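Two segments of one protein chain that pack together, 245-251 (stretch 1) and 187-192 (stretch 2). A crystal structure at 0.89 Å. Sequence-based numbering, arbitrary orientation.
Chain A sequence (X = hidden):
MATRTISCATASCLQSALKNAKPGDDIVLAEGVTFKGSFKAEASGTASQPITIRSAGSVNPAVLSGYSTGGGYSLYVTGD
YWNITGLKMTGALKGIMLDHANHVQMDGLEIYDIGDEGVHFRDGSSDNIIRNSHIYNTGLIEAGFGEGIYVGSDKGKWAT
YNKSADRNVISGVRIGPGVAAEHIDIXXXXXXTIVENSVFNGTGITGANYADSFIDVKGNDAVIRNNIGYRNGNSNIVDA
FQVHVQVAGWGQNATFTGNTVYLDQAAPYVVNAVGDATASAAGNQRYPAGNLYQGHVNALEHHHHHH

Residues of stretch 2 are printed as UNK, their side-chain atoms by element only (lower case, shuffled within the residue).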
# COMPACT_ATOMS: atom_id res chain seq x y z
N VAL A 245 -18.69 6.46 4.13
CA VAL A 245 -19.36 5.44 4.93
C VAL A 245 -19.98 4.40 3.99
O VAL A 245 -21.01 4.65 3.36
CB VAL A 245 -20.44 6.08 5.82
CG1 VAL A 245 -21.07 5.01 6.70
CG2 VAL A 245 -19.85 7.19 6.67
N GLN A 246 -19.38 3.22 3.94
CA GLN A 246 -19.91 2.11 3.16
C GLN A 246 -20.82 1.21 3.95
O GLN A 246 -21.66 0.50 3.36
CB GLN A 246 -18.75 1.28 2.61
CG GLN A 246 -17.84 2.02 1.69
CD GLN A 246 -18.54 2.88 0.63
OE1 GLN A 246 -18.68 4.11 0.77
NE2 GLN A 246 -19.04 2.21 -0.39
N VAL A 247 -20.63 1.18 5.27
CA VAL A 247 -21.38 0.40 6.24
C VAL A 247 -21.51 1.31 7.44
O VAL A 247 -20.54 1.98 7.81
CB VAL A 247 -20.60 -0.90 6.63
CG1 VAL A 247 -21.34 -1.65 7.73
CG2 VAL A 247 -20.36 -1.76 5.43
N ALA A 248 -22.72 1.40 8.03
CA ALA A 248 -22.91 2.32 9.15
C ALA A 248 -21.85 2.12 10.23
O ALA A 248 -21.48 0.98 10.58
CB ALA A 248 -24.30 2.17 9.74
N GLY A 249 -21.37 3.23 10.79
CA GLY A 249 -20.38 3.19 11.83
C GLY A 249 -18.95 3.01 11.35
O GLY A 249 -18.05 2.95 12.18
N TRP A 250 -18.76 2.93 10.03
CA TRP A 250 -17.44 2.93 9.41
C TRP A 250 -17.21 4.29 8.75
O TRP A 250 -18.09 5.14 8.71
CB TRP A 250 -17.28 1.72 8.46
CG TRP A 250 -17.29 0.44 9.23
CD1 TRP A 250 -18.39 -0.36 9.51
CD2 TRP A 250 -16.20 -0.16 9.93
NE1 TRP A 250 -18.02 -1.42 10.30
CE2 TRP A 250 -16.69 -1.31 10.57
CE3 TRP A 250 -14.85 0.19 10.10
CZ2 TRP A 250 -15.87 -2.11 11.39
CZ3 TRP A 250 -14.04 -0.60 10.88
CH2 TRP A 250 -14.56 -1.74 11.53
N GLY A 251 -15.97 4.53 8.30
CA GLY A 251 -15.60 5.88 7.88
C GLY A 251 -15.65 6.86 9.03
O GLY A 251 -16.02 8.03 8.84
N UNK A 187 -10.10 0.36 3.35
CA UNK A 187 -11.45 -0.15 3.28
C UNK A 187 -12.19 -0.15 4.61
O UNK A 187 -11.63 -0.26 5.70
c UNK A 187 -11.57 -0.86 -1.09
c UNK A 187 -11.87 -0.82 0.37
c UNK A 187 -10.96 -1.66 1.28
n UNK A 187 -12.36 0.10 -1.90
c UNK A 187 -11.45 -1.58 2.73
N UNK A 188 -13.52 -0.09 4.46
CA UNK A 188 -14.42 -0.39 5.55
C UNK A 188 -14.02 -1.71 6.20
O UNK A 188 -13.67 -2.68 5.53
c UNK A 188 -16.17 -1.46 3.93
o UNK A 188 -15.14 -0.12 2.20
c UNK A 188 -15.87 -0.44 5.04
o UNK A 188 -16.79 -1.49 1.65
c UNK A 188 -16.02 -0.97 2.48
N UNK A 189 -14.14 -1.74 7.53
CA UNK A 189 -13.79 -2.90 8.33
C UNK A 189 -12.41 -2.87 8.94
O UNK A 189 -12.15 -3.60 9.89
N UNK A 190 -11.51 -2.05 8.36
CA UNK A 190 -10.17 -1.90 8.91
C UNK A 190 -10.17 -0.86 10.01
O UNK A 190 -10.92 0.12 9.97
c UNK A 190 -9.14 -2.49 6.68
o UNK A 190 -9.38 -0.16 7.37
c UNK A 190 -9.15 -1.51 7.83
N UNK A 191 -9.27 -1.05 10.98
CA UNK A 191 -9.11 -0.15 12.11
C UNK A 191 -7.65 0.19 12.29
O UNK A 191 -6.80 -0.68 12.31
c UNK A 191 -11.16 -1.11 13.25
c UNK A 191 -9.67 -0.80 13.39
c UNK A 191 -9.42 -0.00 14.57
N UNK A 192 -7.36 1.49 12.46
CA UNK A 192 -6.06 1.91 12.94
C UNK A 192 -4.97 2.06 11.90
O UNK A 192 -3.79 2.07 12.24
O HOH W 1 -18.36 -0.48 -0.34

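Position 187 carries five side-chain atoms, four carbons in an unbranched row ending in a nitrogen. None of them comes within contact distance of stretch 1, so the identification rests on atom count and connectivity alone. That pattern is lysine, K187, with chi angles m, m, t, t.

Position 188 has three carbons in a row, the third carrying two oxygens. Its CA lies 5.9 Å from the CA of W250, the nearest such pair across the stretches. The CA-to-CB bond points sideways, and the CB at 188 approaches W250 CB at 4.3 Å. One of the oxygens at 188 lies 3.5 Å from Q246 CG, a contact with a carbon rather than a hydrogen bond. A carboxylate two methylene groups from CA is glutamate, E188, with chi1 at 59° (p). The carboxylate reaches Q246 through water 1, which lies 2.7 Å from E188 OE2, in position to donate to it, and accepts from Q246 NE2 at 2.8 Å.

Position 189 has no side-chain atoms. The bare backbone lies over one face of the W250 ring: the N at 189 is 3.3 Å from W250 CE3, and the CA at 189 stands 3.5 Å from the centroid of the six-membered ring of W250, 14° off its normal, a CH-pi contact. The residue is therefore glycine, G189. Its phi/psi of 97/-21 independently calls for that residue, since a CB would be jammed against the carbonyl O of E188.

Position 190 bears one carbon carrying an oxygen and a second carbon. Its CA-to-CB bond points away from stretch 1, and the approach is by backbone: the O at 190 is 3.3 Å from W250 CZ3, at the ring edge. The branched pattern is threonine, T190. T190 OG1 donates to K187 O at 2.8 Å, and T190 N also donates to K187 O, at 3.2 Å, within the type II turn from K187 to T190.

Position 191 shows one carbon carrying two others. A terminal carbon at 191 meets W250 CZ3 at 3.8 Å near the ring plane, an apolar contact. This is valine, V191.

Position 192 again lacks side-chain atoms and makes no contact with stretch 1. It is glycine, G192; its positive phi of 84° favours that assignment.

The contact works by laying W250 against a turn. A second type II turn, V247 to W250, closed by W250 N to V247 O at 3.0 Å, ends at the residue that carries the indole, whose face meets G189 while its edge meets T190 O and V191. No direct hydrogen bond crosses the contact, which buries 275 Å² counting both stretches; packing and the water-mediated link between E188 and Q246 join them.

Stretch 2 187-192: KEGTVG
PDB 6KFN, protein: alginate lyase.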